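Local structure of lipoxygenase (Cyanothece sp., 5EK8) at residues A[203-208]-A[614-619]; A[243-248]-A[584-589]; A[458-463]-A[555-560]; A[464-469]-A[639-644]. The protein probably catalyses, as a 9R-lipoxygenase with a non-heme iron centre, the insertion of molecular oxygen into polyunsaturated fatty acids. All blocks are in the same frame, centred on the assembly; numbering follows the deposited sequence.

Contact 1: residues A[203-208]-A[614-619]; sequences PIKAKH and QVYIFS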
# COMPACT_ATOMS: atom_id res chain seq x y z
N PRO A 203 25.18 3.60 4.43
CA PRO A 203 26.63 3.67 4.19
C PRO A 203 27.21 2.43 3.51
O PRO A 203 28.24 2.52 2.84
CB PRO A 203 27.21 3.83 5.59
CG PRO A 203 26.13 4.51 6.34
CD PRO A 203 24.86 3.92 5.83
N ILE A 204 26.55 1.29 3.69
CA ILE A 204 26.95 0.04 3.05
C ILE A 204 26.74 0.13 1.54
O ILE A 204 27.67 -0.06 0.75
CB ILE A 204 26.16 -1.17 3.61
CG1 ILE A 204 26.13 -1.14 5.14
CG2 ILE A 204 26.76 -2.47 3.12
CD1 ILE A 204 27.48 -1.30 5.80
N LYS A 205 25.50 0.43 1.16
CA LYS A 205 25.13 0.58 -0.24
C LYS A 205 26.00 1.63 -0.91
O LYS A 205 26.41 1.47 -2.06
CB LYS A 205 23.65 0.95 -0.35
CG LYS A 205 23.03 0.73 -1.72
CD LYS A 205 23.07 1.99 -2.57
CE LYS A 205 22.15 3.08 -2.04
NZ LYS A 205 22.30 4.36 -2.79
N ALA A 206 26.29 2.69 -0.18
CA ALA A 206 27.14 3.77 -0.67
C ALA A 206 28.55 3.25 -0.93
O ALA A 206 29.12 3.50 -2.00
CB ALA A 206 27.17 4.92 0.31
N LYS A 207 29.10 2.54 0.05
CA LYS A 207 30.41 1.91 -0.10
C LYS A 207 30.47 1.07 -1.37
O LYS A 207 31.40 1.20 -2.17
CB LYS A 207 30.73 1.03 1.11
CG LYS A 207 32.13 0.45 1.10
CD LYS A 207 32.22 -0.83 1.91
CE LYS A 207 33.58 -1.51 1.74
NZ LYS A 207 33.56 -2.94 2.15
N HIS A 208 29.47 0.22 -1.56
CA HIS A 208 29.44 -0.66 -2.71
C HIS A 208 29.35 0.11 -4.02
O HIS A 208 30.05 -0.20 -4.98
CB HIS A 208 28.27 -1.63 -2.60
CG HIS A 208 28.37 -2.56 -1.43
ND1 HIS A 208 27.28 -3.21 -0.90
CD2 HIS A 208 29.44 -2.94 -0.69
CE1 HIS A 208 27.67 -3.96 0.12
NE2 HIS A 208 28.98 -3.81 0.27
N GLN A 614 19.46 -4.26 -4.34
CA GLN A 614 18.48 -5.29 -4.00
C GLN A 614 18.45 -5.53 -2.50
O GLN A 614 17.42 -5.31 -1.83
CB GLN A 614 18.79 -6.60 -4.72
CG GLN A 614 17.92 -7.78 -4.29
CD GLN A 614 18.33 -9.09 -4.94
OE1 GLN A 614 19.02 -9.10 -5.97
NE2 GLN A 614 17.91 -10.21 -4.35
N VAL A 615 19.59 -5.97 -1.96
CA VAL A 615 19.67 -6.29 -0.54
C VAL A 615 19.35 -5.07 0.33
O VAL A 615 18.62 -5.17 1.32
CB VAL A 615 21.06 -6.83 -0.17
CG1 VAL A 615 21.09 -7.28 1.29
CG2 VAL A 615 21.44 -7.97 -1.10
N TYR A 616 19.87 -3.91 -0.07
CA TYR A 616 19.63 -2.67 0.65
C TYR A 616 18.14 -2.37 0.78
O TYR A 616 17.63 -2.19 1.89
CB TYR A 616 20.32 -1.50 -0.05
CG TYR A 616 19.98 -0.14 0.51
CD1 TYR A 616 20.49 0.27 1.73
CD2 TYR A 616 19.14 0.73 -0.18
CE1 TYR A 616 20.18 1.51 2.25
CE2 TYR A 616 18.82 1.97 0.33
CZ TYR A 616 19.34 2.35 1.55
OH TYR A 616 19.04 3.59 2.07
N ILE A 617 17.44 -2.33 -0.35
CA ILE A 617 16.03 -2.00 -0.36
C ILE A 617 15.21 -3.01 0.42
O ILE A 617 14.34 -2.62 1.19
CB ILE A 617 15.48 -1.90 -1.80
CG1 ILE A 617 16.03 -0.66 -2.50
CG2 ILE A 617 13.96 -1.82 -1.80
CD1 ILE A 617 15.64 0.63 -1.82
N PHE A 618 15.48 -4.30 0.24
CA PHE A 618 14.70 -5.30 0.96
C PHE A 618 14.87 -5.14 2.48
O PHE A 618 13.89 -5.12 3.24
CB PHE A 618 15.08 -6.71 0.53
CG PHE A 618 14.59 -7.08 -0.83
CD1 PHE A 618 13.51 -6.42 -1.39
CD2 PHE A 618 15.20 -8.08 -1.56
CE1 PHE A 618 13.05 -6.75 -2.65
CE2 PHE A 618 14.75 -8.41 -2.82
CZ PHE A 618 13.67 -7.75 -3.37
N SER A 619 16.13 -5.01 2.90
CA SER A 619 16.48 -4.87 4.31
C SER A 619 15.89 -3.61 4.93
O SER A 619 15.47 -3.62 6.10
CB SER A 619 17.99 -4.87 4.47
OG SER A 619 18.57 -5.92 3.71

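Contact 2: residues A[243-248]-A[584-589]; sequences YTRSDE and LAYNSL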
# COMPACT_ATOMS: atom_id res chain seq x y z
N TYR A 243 19.76 -26.43 2.80
CA TYR A 243 18.36 -26.72 3.08
C TYR A 243 17.43 -25.89 2.20
O TYR A 243 16.44 -26.40 1.67
CB TYR A 243 18.02 -26.50 4.56
CG TYR A 243 16.53 -26.57 4.81
CD1 TYR A 243 15.80 -27.68 4.41
CD2 TYR A 243 15.84 -25.51 5.40
CE1 TYR A 243 14.43 -27.75 4.60
CE2 TYR A 243 14.46 -25.57 5.59
CZ TYR A 243 13.76 -26.70 5.19
OH TYR A 243 12.39 -26.78 5.37
N THR A 244 17.74 -24.60 2.04
CA THR A 244 16.84 -23.72 1.31
C THR A 244 16.85 -23.97 -0.19
O THR A 244 15.97 -23.48 -0.90
CB THR A 244 17.17 -22.23 1.56
OG1 THR A 244 18.48 -21.91 1.06
CG2 THR A 244 17.09 -21.91 3.05
N ARG A 245 17.81 -24.75 -0.68
CA ARG A 245 17.83 -25.10 -2.10
C ARG A 245 17.07 -26.40 -2.38
O ARG A 245 16.92 -26.81 -3.53
CB ARG A 245 19.27 -25.22 -2.62
CG ARG A 245 20.21 -24.09 -2.21
CD ARG A 245 19.78 -22.73 -2.72
NE ARG A 245 19.74 -21.75 -1.63
CZ ARG A 245 20.65 -20.80 -1.43
NH1 ARG A 245 21.68 -20.67 -2.24
NH2 ARG A 245 20.51 -19.97 -0.40
N SER A 246 16.58 -27.04 -1.32
CA SER A 246 15.89 -28.33 -1.44
C SER A 246 14.47 -28.21 -2.00
O SER A 246 13.91 -27.12 -2.04
CB SER A 246 15.84 -29.03 -0.08
OG SER A 246 15.03 -28.30 0.83
N ASP A 247 13.90 -29.34 -2.42
CA ASP A 247 12.55 -29.37 -2.98
C ASP A 247 11.47 -29.05 -1.95
O ASP A 247 10.49 -28.36 -2.26
CB ASP A 247 12.27 -30.74 -3.61
CG ASP A 247 13.08 -30.98 -4.87
OD1 ASP A 247 13.08 -32.13 -5.37
OD2 ASP A 247 13.73 -30.03 -5.35
N GLU A 248 11.65 -29.56 -0.74
CA GLU A 248 10.71 -29.34 0.35
C GLU A 248 10.53 -27.85 0.60
O GLU A 248 9.41 -27.34 0.76
CB GLU A 248 11.19 -30.04 1.63
CG GLU A 248 11.34 -31.56 1.52
CD GLU A 248 12.57 -31.99 0.73
OE1 GLU A 248 13.44 -31.14 0.47
OE2 GLU A 248 12.65 -33.17 0.36
N LEU A 584 21.33 -13.05 -2.34
CA LEU A 584 21.50 -12.92 -3.79
C LEU A 584 21.65 -14.25 -4.52
O LEU A 584 21.10 -14.43 -5.61
CB LEU A 584 22.72 -12.04 -4.08
CG LEU A 584 22.67 -10.64 -3.46
CD1 LEU A 584 24.07 -10.09 -3.24
CD2 LEU A 584 21.86 -9.71 -4.36
N ALA A 585 22.38 -15.18 -3.92
CA ALA A 585 22.61 -16.47 -4.56
C ALA A 585 21.30 -17.25 -4.72
O ALA A 585 21.16 -18.10 -5.60
CB ALA A 585 23.62 -17.28 -3.77
N TYR A 586 20.35 -16.95 -3.85
CA TYR A 586 19.11 -17.72 -3.75
C TYR A 586 17.98 -17.09 -4.56
O TYR A 586 17.11 -17.79 -5.08
CB TYR A 586 18.71 -17.85 -2.28
CG TYR A 586 17.36 -18.48 -2.05
CD1 TYR A 586 17.17 -19.84 -2.21
CD2 TYR A 586 16.27 -17.71 -1.66
CE1 TYR A 586 15.93 -20.42 -1.99
CE2 TYR A 586 15.03 -18.28 -1.43
CZ TYR A 586 14.87 -19.64 -1.60
OH TYR A 586 13.63 -20.20 -1.38
N ASN A 587 18.01 -15.77 -4.68
CA ASN A 587 16.94 -15.07 -5.35
C ASN A 587 17.29 -13.65 -5.79
O ASN A 587 18.16 -13.01 -5.21
CB ASN A 587 15.71 -15.02 -4.44
CG ASN A 587 14.42 -15.24 -5.20
OD1 ASN A 587 14.40 -15.16 -6.43
ND2 ASN A 587 13.34 -15.53 -4.48
N SER A 588 16.62 -13.19 -6.84
CA SER A 588 16.74 -11.82 -7.30
C SER A 588 15.53 -11.45 -8.15
O SER A 588 14.66 -12.29 -8.41
CB SER A 588 18.03 -11.63 -8.10
OG SER A 588 18.15 -12.60 -9.12
N LEU A 589 15.45 -10.20 -8.58
CA LEU A 589 14.32 -9.75 -9.38
C LEU A 589 14.51 -10.10 -10.85
O LEU A 589 13.59 -9.96 -11.65
CB LEU A 589 14.11 -8.24 -9.21
CG LEU A 589 13.64 -7.81 -7.82
CD1 LEU A 589 13.67 -6.30 -7.67
CD2 LEU A 589 12.24 -8.34 -7.55

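Contact 3: residues A[458-463]-A[555-560]; sequences LYWQIL and LKQCCR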
# COMPACT_ATOMS: atom_id res chain seq x y z
N LEU A 458 -8.22 -17.75 9.21
CA LEU A 458 -8.37 -17.41 10.63
C LEU A 458 -8.55 -15.91 10.81
O LEU A 458 -9.50 -15.44 11.47
CB LEU A 458 -7.15 -17.89 11.42
CG LEU A 458 -7.37 -18.45 12.82
CD1 LEU A 458 -6.03 -18.81 13.44
CD2 LEU A 458 -8.15 -17.49 13.72
N TYR A 459 -7.65 -15.15 10.21
CA TYR A 459 -7.71 -13.69 10.28
C TYR A 459 -9.02 -13.17 9.70
O TYR A 459 -9.61 -12.22 10.22
CB TYR A 459 -6.54 -13.05 9.54
CG TYR A 459 -6.40 -11.58 9.84
CD1 TYR A 459 -6.18 -11.13 11.13
CD2 TYR A 459 -6.51 -10.63 8.83
CE1 TYR A 459 -6.06 -9.79 11.42
CE2 TYR A 459 -6.39 -9.28 9.10
CZ TYR A 459 -6.17 -8.87 10.40
OH TYR A 459 -6.04 -7.53 10.71
N TRP A 460 -9.47 -13.81 8.62
CA TRP A 460 -10.70 -13.42 7.96
C TRP A 460 -11.89 -13.58 8.89
O TRP A 460 -12.76 -12.72 8.94
CB TRP A 460 -10.90 -14.23 6.68
CG TRP A 460 -12.07 -13.78 5.86
CD1 TRP A 460 -13.28 -14.40 5.74
CD2 TRP A 460 -12.15 -12.60 5.05
NE1 TRP A 460 -14.10 -13.69 4.90
CE2 TRP A 460 -13.43 -12.58 4.46
CE3 TRP A 460 -11.26 -11.56 4.76
CZ2 TRP A 460 -13.84 -11.55 3.61
CZ3 TRP A 460 -11.66 -10.55 3.92
CH2 TRP A 460 -12.94 -10.55 3.35
N GLN A 461 -11.93 -14.69 9.62
CA GLN A 461 -13.02 -14.92 10.57
C GLN A 461 -12.96 -13.91 11.71
O GLN A 461 -14.00 -13.44 12.19
CB GLN A 461 -12.97 -16.35 11.11
CG GLN A 461 -13.98 -17.29 10.45
CD GLN A 461 -13.94 -17.23 8.93
OE1 GLN A 461 -12.97 -17.68 8.30
NE2 GLN A 461 -14.98 -16.67 8.33
N ILE A 462 -11.75 -13.56 12.12
CA ILE A 462 -11.59 -12.49 13.11
C ILE A 462 -12.19 -11.18 12.61
O ILE A 462 -12.95 -10.52 13.32
CB ILE A 462 -10.11 -12.26 13.47
CG1 ILE A 462 -9.52 -13.50 14.14
CG2 ILE A 462 -9.97 -11.07 14.40
CD1 ILE A 462 -8.05 -13.38 14.44
N LEU A 463 -11.85 -10.81 11.38
CA LEU A 463 -12.38 -9.61 10.75
C LEU A 463 -13.90 -9.67 10.62
O LEU A 463 -14.58 -8.66 10.77
CB LEU A 463 -11.76 -9.39 9.37
CG LEU A 463 -10.24 -9.16 9.35
CD1 LEU A 463 -9.80 -8.63 8.00
CD2 LEU A 463 -9.81 -8.22 10.47
N LEU A 555 -21.25 -2.90 2.50
CA LEU A 555 -20.31 -2.10 3.27
C LEU A 555 -19.44 -2.97 4.18
O LEU A 555 -18.23 -2.78 4.24
CB LEU A 555 -21.05 -1.05 4.09
CG LEU A 555 -20.14 -0.01 4.75
CD1 LEU A 555 -19.26 0.67 3.69
CD2 LEU A 555 -20.96 1.02 5.51
N LYS A 556 -20.06 -3.92 4.86
CA LYS A 556 -19.34 -4.85 5.72
C LYS A 556 -18.28 -5.61 4.94
O LYS A 556 -17.15 -5.79 5.41
CB LYS A 556 -20.31 -5.84 6.38
CG LYS A 556 -21.27 -5.20 7.37
CD LYS A 556 -22.57 -5.99 7.46
CE LYS A 556 -22.47 -7.12 8.46
NZ LYS A 556 -22.62 -6.63 9.85
N GLN A 557 -18.63 -6.05 3.73
CA GLN A 557 -17.69 -6.79 2.90
C GLN A 557 -16.53 -5.91 2.44
O GLN A 557 -15.37 -6.33 2.46
CB GLN A 557 -18.40 -7.40 1.68
CG GLN A 557 -17.46 -7.96 0.61
CD GLN A 557 -16.49 -9.02 1.14
OE1 GLN A 557 -16.74 -9.65 2.17
NE2 GLN A 557 -15.39 -9.22 0.43
N CYS A 558 -16.85 -4.68 2.04
CA CYS A 558 -15.82 -3.74 1.61
C CYS A 558 -14.85 -3.46 2.76
O CYS A 558 -13.63 -3.41 2.58
CB CYS A 558 -16.46 -2.45 1.11
SG CYS A 558 -15.31 -1.25 0.38
N CYS A 559 -15.41 -3.30 3.95
CA CYS A 559 -14.62 -3.07 5.16
C CYS A 559 -13.69 -4.24 5.45
O CYS A 559 -12.50 -4.05 5.74
CB CYS A 559 -15.54 -2.80 6.34
SG CYS A 559 -16.37 -1.19 6.28
N ARG A 560 -14.24 -5.46 5.38
CA ARG A 560 -13.44 -6.68 5.52
C ARG A 560 -12.28 -6.70 4.52
O ARG A 560 -11.14 -7.01 4.88
CB ARG A 560 -14.30 -7.92 5.31
CG ARG A 560 -15.09 -8.36 6.52
CD ARG A 560 -15.71 -9.74 6.28
NE ARG A 560 -16.70 -9.73 5.20
CZ ARG A 560 -18.01 -9.56 5.38
NH1 ARG A 560 -18.50 -9.38 6.60
NH2 ARG A 560 -18.83 -9.58 4.34

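Contact 4: residues A[464-469]-A[639-644]; sequences TEYVDA and EELRTA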
# COMPACT_ATOMS: atom_id res chain seq x y z
N THR A 464 -14.43 -10.85 10.36
CA THR A 464 -15.87 -11.02 10.27
C THR A 464 -16.54 -10.71 11.60
O THR A 464 -17.48 -9.90 11.66
CB THR A 464 -16.24 -12.44 9.84
OG1 THR A 464 -15.61 -12.73 8.58
CG2 THR A 464 -17.74 -12.58 9.71
N GLU A 465 -16.06 -11.35 12.67
CA GLU A 465 -16.55 -11.07 14.02
C GLU A 465 -16.48 -9.58 14.34
O GLU A 465 -17.46 -8.98 14.79
CB GLU A 465 -15.74 -11.85 15.06
CG GLU A 465 -15.89 -13.36 15.01
CD GLU A 465 -15.07 -14.05 16.09
OE1 GLU A 465 -15.12 -13.61 17.26
OE2 GLU A 465 -14.37 -15.04 15.77
N TYR A 466 -15.31 -9.00 14.09
CA TYR A 466 -15.07 -7.59 14.36
C TYR A 466 -16.07 -6.69 13.64
O TYR A 466 -16.74 -5.88 14.28
CB TYR A 466 -13.65 -7.21 13.95
CG TYR A 466 -13.38 -5.72 13.92
CD1 TYR A 466 -13.60 -4.93 15.04
CD2 TYR A 466 -12.90 -5.11 12.77
CE1 TYR A 466 -13.36 -3.57 15.01
CE2 TYR A 466 -12.65 -3.76 12.73
CZ TYR A 466 -12.88 -2.99 13.85
OH TYR A 466 -12.63 -1.64 13.80
N VAL A 467 -16.18 -6.86 12.33
CA VAL A 467 -17.05 -6.03 11.50
C VAL A 467 -18.51 -6.16 11.94
O VAL A 467 -19.20 -5.15 12.10
CB VAL A 467 -16.95 -6.41 10.01
CG1 VAL A 467 -18.01 -5.68 9.19
CG2 VAL A 467 -15.56 -6.09 9.48
N ASP A 468 -18.97 -7.39 12.13
CA ASP A 468 -20.33 -7.63 12.60
C ASP A 468 -20.59 -6.89 13.91
O ASP A 468 -21.58 -6.16 14.04
CB ASP A 468 -20.58 -9.13 12.78
CG ASP A 468 -20.87 -9.84 11.48
OD1 ASP A 468 -21.43 -9.21 10.56
OD2 ASP A 468 -20.56 -11.04 11.37
N ALA A 469 -19.69 -7.08 14.87
CA ALA A 469 -19.82 -6.44 16.17
C ALA A 469 -19.89 -4.92 16.06
O ALA A 469 -20.80 -4.29 16.60
CB ALA A 469 -18.66 -6.84 17.06
N GLU A 639 -10.76 -1.01 19.92
CA GLU A 639 -10.41 -2.06 20.88
C GLU A 639 -11.05 -3.40 20.58
O GLU A 639 -10.52 -4.44 20.97
CB GLU A 639 -10.77 -1.61 22.29
CG GLU A 639 -9.73 -0.68 22.91
CD GLU A 639 -8.39 -1.36 23.14
OE1 GLU A 639 -8.37 -2.60 23.33
OE2 GLU A 639 -7.35 -0.66 23.11
N GLU A 640 -12.19 -3.39 19.89
CA GLU A 640 -12.87 -4.63 19.52
C GLU A 640 -12.00 -5.51 18.64
O GLU A 640 -11.94 -6.73 18.81
CB GLU A 640 -14.19 -4.32 18.80
CG GLU A 640 -15.27 -3.69 19.68
CD GLU A 640 -15.07 -2.20 19.88
OE1 GLU A 640 -14.12 -1.65 19.29
OE2 GLU A 640 -15.85 -1.59 20.63
N LEU A 641 -11.31 -4.89 17.69
CA LEU A 641 -10.43 -5.59 16.77
C LEU A 641 -9.23 -6.15 17.51
O LEU A 641 -8.81 -7.29 17.29
CB LEU A 641 -9.97 -4.66 15.64
CG LEU A 641 -8.99 -5.23 14.62
CD1 LEU A 641 -9.62 -6.38 13.84
CD2 LEU A 641 -8.51 -4.13 13.68
N ARG A 642 -8.68 -5.33 18.40
CA ARG A 642 -7.56 -5.72 19.23
C ARG A 642 -7.90 -6.96 20.05
O ARG A 642 -7.18 -7.94 20.02
CB ARG A 642 -7.14 -4.58 20.16
CG ARG A 642 -6.77 -3.30 19.43
CD ARG A 642 -5.83 -2.45 20.27
NE ARG A 642 -4.63 -3.20 20.63
CZ ARG A 642 -4.36 -3.63 21.86
NH1 ARG A 642 -5.20 -3.38 22.86
NH2 ARG A 642 -3.25 -4.32 22.09
N THR A 643 -9.02 -6.91 20.76
CA THR A 643 -9.37 -8.01 21.65
C THR A 643 -9.76 -9.25 20.84
O THR A 643 -9.54 -10.38 21.27
CB THR A 643 -10.51 -7.63 22.62
OG1 THR A 643 -10.81 -8.74 23.47
CG2 THR A 643 -11.76 -7.23 21.87
N ALA A 644 -10.31 -9.03 19.64
CA ALA A 644 -10.66 -10.14 18.77
C ALA A 644 -9.39 -10.87 18.31
O ALA A 644 -9.36 -12.10 18.23
CB ALA A 644 -11.46 -9.65 17.57

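Contact 1: residues A[203-208]-A[614-619]
Lys-205 and Tyr-616 alone carry the contact between 203-208 and 614-619, and their CA atoms lie 6.5 Å apart. Its main component is apolar. The CB methylene of Lys-205 sits over one face of the tyrosine ring, 4.2 Å from the centroid and 28° off the normal, a CH-pi contact. The next carbon, Lys-205 CG, reaches the root of the ring, 3.9 Å from Tyr-616 CG. With Lys-205 CG anti to the backbone N (chi1 -162°) and bends at chi2 and chi3, the chain turns back over the same face, bringing CE above its rim. The touching side chains bridge helix 188-214 and helix 608-623, two elements of the helical catalytic domain of the lipoxygenase fold, near the surface; the side chain of Tyr-616 is about 10 Å from that of the iron ligand Ile-668. Electrostatics across the pair are slight: Lys-205 NZ is 5.7 Å from the centroid of the Tyr-616 ring, long for a cation-pi interaction and at most weakly attractive. The ammonium group has a stronger partner in Glu-11, a salt bridge to the N-terminal helix 2-21. Polar anchoring fixes the ring instead, since Tyr-616 OH hydrogen-bonds Thr-202 OG1 on the helix of Lys-205. A leucine in place of Tyr-616 would probably leave Thr-202 without this partner and the lysine methylenes without a flat surface to rest on.

Contact 2: residues A[243-248]-A[584-589]
The guanidinium of Arg-245 meets Tyr-586 at the root of its ring: CB of Tyr-586 lies over one guanidinium face, 3.4 Å from Arg-245 NH2. Arg-245 NE approaches ring atom CD1 of Tyr-586 to 3.3 Å, while the arginine CD lies in the ring plane at its edge. The two planes are 40° apart, so the groups do not stack. Tyr-586 CG is anti to the backbone N (chi1 173°), which carries the ring toward the arginine. Farther along the ring, the carbonyl oxygen of Thr-244 comes 3.2 Å from Tyr-586 CE1. Arg-245 NE donates to Thr-244 OG1 at 3.0 Å with an N-H...O angle of 143°, the acceptor tilted out of the guanidinium plane. The contact joins the turn leading into helix 247-256, with Ser-246 as N-cap, to the loop after helix 577-581 in the catalytic domain. Within that turn Ser-246 N and OG both bond the carbonyl oxygen of Tyr-243. Salt bridges from Arg-245 NH1 to Glu-599 and NH2 to Glu-583 hold the guanidinium from its far end. On the backbone of the loop, Tyr-586 O accepts from Arg-347 NE on helix 337-377, the long helix that also supplies iron ligands His-359 and His-364.

Contact 3: residues A[458-463]-A[555-560]
Trp-460 and Leu-463 of helix 451-473 pack against Gln-557 and Arg-560 of helix 549-574, a helix pair within the lipoxygenase catalytic domain. The second helix goes on to provide the iron ligands His-570 and Asn-574, and the side chain of His-570 is about 12 Å from that of Leu-463. The segment axes approach to 11.2 Å, and their N-to-C directions make an angle of 136°; the backbones run closest at Leu-463 and Arg-560. Early in 555-560, the carbonyl oxygen of Lys-556 lies above the centre of the Arg-560 guanidinium. Gln-557 follows, its side chain crossing that of Trp-460 at about a right angle, with the amide turned 52° from the indole plane; OE1 stands at the edge of the ring system, near its plane, 3.8 Å from Trp-460 CZ2. That oxygen is gripped side-on by both NE and NH2 of Arg-560, each at 3.0 Å, with the acceptor in the guanidinium plane. On its other branch, Gln-557 NE2 bonds the carbonyl oxygens of Trp-437 and Trp-440, so both ends of the amide are held. Arg-560 then closes the segment. Its chain extends from CB and bends at chi3 (-64°), which folds the guanidinium back to the glutamine while leaving its methylenes against the tryptophan. CD lies off-centre over the six-membered ring of Trp-460, 4.2 Å from the centroid, and CB reaches Trp-460 CH2 at 3.6 Å. Beside the indole, Leu-463 CD1 rests 3.8 Å from the backbone oxygen of Arg-560.

Contact 4: residues A[464-469]-A[639-644]
The helices at 464-469 and 639-644 come nearest at Tyr-466 and Leu-641, whose CA atoms are 5.6 Å apart. Such proximity lets the tyrosine ring lie directly on the opposing helix. CB of Leu-641 sits over the middle of one ring face, 3.6 Å from the centroid and only 12° off the normal, a well-centred CH-pi contact. From there the leucine crosses the ring obliquely, its CD1 3.7 Å from Tyr-466 CD2. The backbone joins in as well, Leu-641 N lying 3.5 Å from Tyr-466 CD1. Glu-640 comes at a different angle: its CB stands in the ring plane at the edge, 3.9 Å from Tyr-466 CD1. Having CG anti to the backbone N (chi1 168°) projects the tyrosine across to this first turn of helix 639-647. The pairing lays that short helix, close to the C-terminal end of the catalytic domain, against helix 451-473, away from the iron. Tyr-466 also touches Ile-563 of helix 549-574 and Met-386 of helix 383-391, placing it where several helices converge. Replacing it with an alanine would probably open a gap beside Leu-641 and remove a bridge between these helices. The carboxylate of Glu-640 turns to Lys-473, its salt-bridge partner farther along helix 451-473.

In the fold
The four contacts form two pairs. Contacts 3 and 4 have centres 9 Å apart and share helix 451-473, which meets helix 549-574 in one and helix 639-647 in the other; a salt bridge from Lys-556 NZ to Asp-468 OD1 (2.9 Å) ties them. Contacts 1 and 2, centres 20 Å apart, meet through Gln-614 NE2 and Asn-587 O, a probable hydrogen bond. The centres of contacts 1 and 3 are about 38 Å apart, on opposite sides of the chain's centre. Along the chain, contacts 2 and 3 fall between the segments of contact 1, whereas contact 4 alternates with each of the others, and segments far apart in sequence are brought together on two sides of the chain's centre.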